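Local coordinates for uncharacterized protein (Xanthomonas axonopodis pv. citri, PDB 3OV5), which is the VirB7 component of a bacterial type IV secretion system, its globular domain resembling the N0 domain of outer-membrane transport proteins, at residues 15-18 with 19-22. Sequence-based numbering, arbitrary orientation.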
ATOM      1  N   LEU A  15       3.074  -6.955   1.815  1.00  6.08           N
ATOM      2  CA  LEU A  15       2.835  -5.630   1.282  1.00  5.76           C
ATOM      3  C   LEU A  15       2.314  -5.711  -0.165  1.00  5.33           C
ATOM      4  O   LEU A  15       1.283  -5.104  -0.500  1.00  5.61           O
ATOM      5  CB  LEU A  15       4.135  -4.824   1.343  1.00  5.97           C
ATOM      6  CG  LEU A  15       4.094  -3.431   0.751  1.00  6.01           C
ATOM      7  CD1 LEU A  15       3.064  -2.536   1.423  1.00  7.21           C
ATOM      8  CD2 LEU A  15       5.498  -2.808   0.827  1.00  7.08           C
ATOM      9  N   LYS A  16       3.042  -6.412  -1.033  1.00  5.11           N
ATOM     10  CA  LYS A  16       2.658  -6.477  -2.431  1.00  5.49           C
ATOM     11  C   LYS A  16       1.301  -7.163  -2.584  1.00  5.56           C
ATOM     12  O   LYS A  16       0.503  -6.725  -3.407  1.00  5.96           O
ATOM     13  CB  LYS A  16       3.734  -7.200  -3.248  1.00  5.98           C
ATOM     14  CG  LYS A  16       3.468  -7.140  -4.756  1.00  6.68           C
ATOM     15  CD  LYS A  16       4.577  -7.831  -5.551  1.00  8.47           C
ATOM     16  CE  LYS A  16       4.649  -9.298  -5.274  1.00 10.13           C
ATOM     17  NZ  LYS A  16       5.687  -9.980  -6.118  1.00 12.21           N
ATOM     18  N   THR A  17       1.091  -8.266  -1.872  1.00  5.77           N
ATOM     19  CA  THR A  17      -0.156  -9.005  -2.076  1.00  6.34           C
ATOM     20  C   THR A  17      -1.360  -8.249  -1.512  1.00  5.53           C
ATOM     21  O   THR A  17      -2.456  -8.305  -2.103  1.00  5.98           O
ATOM     22  CB  THR A  17      -0.042 -10.442  -1.583  1.00  7.02           C
ATOM     23  OG1 THR A  17       0.242 -10.502  -0.212  1.00  8.81           O
ATOM     24  CG2 THR A  17       0.988 -11.233  -2.418  1.00 10.17           C
ATOM     25  N   MET A  18      -1.193  -7.544  -0.388  1.00  5.17           N
ATOM     26  CA  MET A  18      -2.265  -6.693   0.094  1.00  5.72           C
ATOM     27  C   MET A  18      -2.592  -5.644  -0.951  1.00  4.92           C
ATOM     28  O   MET A  18      -3.766  -5.380  -1.267  1.00  5.53           O
ATOM     29  CB  MET A  18      -1.899  -6.027   1.417  1.00  5.20           C
ATOM     30  CG  MET A  18      -3.060  -5.213   1.986  1.00  5.71           C
ATOM     31  SD  MET A  18      -2.671  -4.403   3.533  1.00  6.36           S
ATOM     32  CE  MET A  18      -1.524  -3.134   2.933  1.00  7.40           C
ATOM     33  N   LEU A  19      -1.559  -4.998  -1.482  1.00  5.04           N
ATOM     34  CA  LEU A  19      -1.784  -3.956  -2.481  1.00  5.46           C
ATOM     35  C   LEU A  19      -2.378  -4.518  -3.778  1.00  4.95           C
ATOM     36  O   LEU A  19      -3.124  -3.826  -4.447  1.00  5.55           O
ATOM     37  CB  LEU A  19      -0.494  -3.189  -2.729  1.00  5.50           C
ATOM     38  CG  LEU A  19      -0.139  -2.225  -1.597  1.00  5.84           C
ATOM     39  CD1 LEU A  19       1.262  -1.683  -1.818  1.00  6.76           C
ATOM     40  CD2 LEU A  19      -1.150  -1.102  -1.520  1.00  8.10           C
ATOM     41  N   GLU A  20      -2.028  -5.745  -4.170  1.00  5.17           N
ATOM     42  CA  GLU A  20      -2.672  -6.352  -5.322  1.00  5.68           C
ATOM     43  C   GLU A  20      -4.192  -6.407  -5.086  1.00  5.65           C
ATOM     44  O   GLU A  20      -4.978  -6.136  -5.999  1.00  5.58           O
ATOM     45  CB  GLU A  20      -2.144  -7.772  -5.571  1.00  6.47           C
ATOM     46  CG  GLU A  20      -0.777  -7.804  -6.166  1.00  9.09           C
ATOM     47  CD  GLU A  20      -0.160  -9.188  -6.178  1.00 11.84           C
ATOM     48  OE1 GLU A  20       0.972  -9.289  -6.725  1.00 16.07           O
ATOM     49  OE2 GLU A  20      -0.751 -10.155  -5.661  1.00 17.63           O
ATOM     50  N   ARG A  21      -4.589  -6.763  -3.853  1.00  5.43           N
ATOM     51  CA  ARG A  21      -6.011  -6.804  -3.528  1.00  5.78           C
ATOM     52  C   ARG A  21      -6.610  -5.401  -3.530  1.00  5.21           C
ATOM     53  O   ARG A  21      -7.696  -5.188  -4.116  1.00  5.73           O
ATOM     54  CB  ARG A  21      -6.256  -7.554  -2.224  1.00  5.42           C
ATOM     55  CG  ARG A  21      -7.736  -7.680  -1.925  1.00  5.74           C
ATOM     56  CD  ARG A  21      -8.025  -8.499  -0.649  1.00  6.32           C
ATOM     57  NE  ARG A  21      -7.444  -7.845   0.520  1.00  6.42           N
ATOM     58  CZ  ARG A  21      -7.948  -6.749   1.080  1.00  6.48           C
ATOM     59  NH1 ARG A  21      -9.126  -6.261   0.719  1.00  7.67           N
ATOM     60  NH2 ARG A  21      -7.264  -6.137   2.039  1.00  7.86           N
ATOM     61  N   TRP A  22      -5.967  -4.433  -2.854  1.00  5.24           N
ATOM     62  CA  TRP A  22      -6.516  -3.073  -2.884  1.00  5.83           C
ATOM     63  C   TRP A  22      -6.685  -2.588  -4.321  1.00  5.63           C
ATOM     64  O   TRP A  22      -7.662  -1.934  -4.662  1.00  6.37           O
ATOM     65  CB  TRP A  22      -5.608  -2.101  -2.148  1.00  5.62           C
ATOM     66  CG  TRP A  22      -5.564  -2.265  -0.647  1.00  5.35           C
ATOM     67  CD1 TRP A  22      -6.108  -3.268   0.135  1.00  5.91           C
ATOM     68  CD2 TRP A  22      -4.907  -1.366   0.263  1.00  5.29           C
ATOM     69  NE1 TRP A  22      -5.824  -3.036   1.475  1.00  5.96           N
ATOM     70  CE2 TRP A  22      -5.087  -1.878   1.577  1.00  5.73           C
ATOM     71  CE3 TRP A  22      -4.198  -0.170   0.086  1.00  6.44           C
ATOM     72  CZ2 TRP A  22      -4.580  -1.220   2.700  1.00  6.45           C
ATOM     73  CZ3 TRP A  22      -3.695   0.475   1.206  1.00  6.75           C
ATOM     74  CH2 TRP A  22      -3.878  -0.058   2.483  1.00  7.03           C
TER
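Met18 crosses the indole of Trp22 at a slant, one turn further on in helix 15-24. Its CB stays close to the helix backbone, beside the peptide that links it to Leu19. With CG anti to the backbone N (chi1 -176°), the chain runs out toward the indole, and Met18 CG comes 3.6 Å from Trp22 NE1. Met18 SD follows, obliquely placed to the five-membered ring and 3.8 Å from Trp22 CZ2, a Met-aromatic contact. The bend at chi3 (71°) then turns Met18 CE over one face of the Trp22 six-membered ring, 4.1 Å from its centroid, in a CH-pi contact displaced toward the rim. The helical hydrogen bond from Trp22 N to Met18 O (2.9 Å) ties the same two residues through the backbone. Trp22 NE1 hydrogen-bonds to Gln7 O, which helps fix the rotation of the indole. Leu15 and Leu19 lie side by side, their CD1 atoms 3.8 Å apart. Glu20 crosses the Lys16 chain, with Glu20 OE1 near its CG and CE carbons but 4.8 Å from Lys16 NZ. Leu15, Met18 and Leu19 all pack on Leu59 of helix 52-63, while Leu19 also touches Leu30 of strand 29-32 and Leu77 of strand 76-81, joining helix 15-24 to both helix and sheet in this N0-like fold.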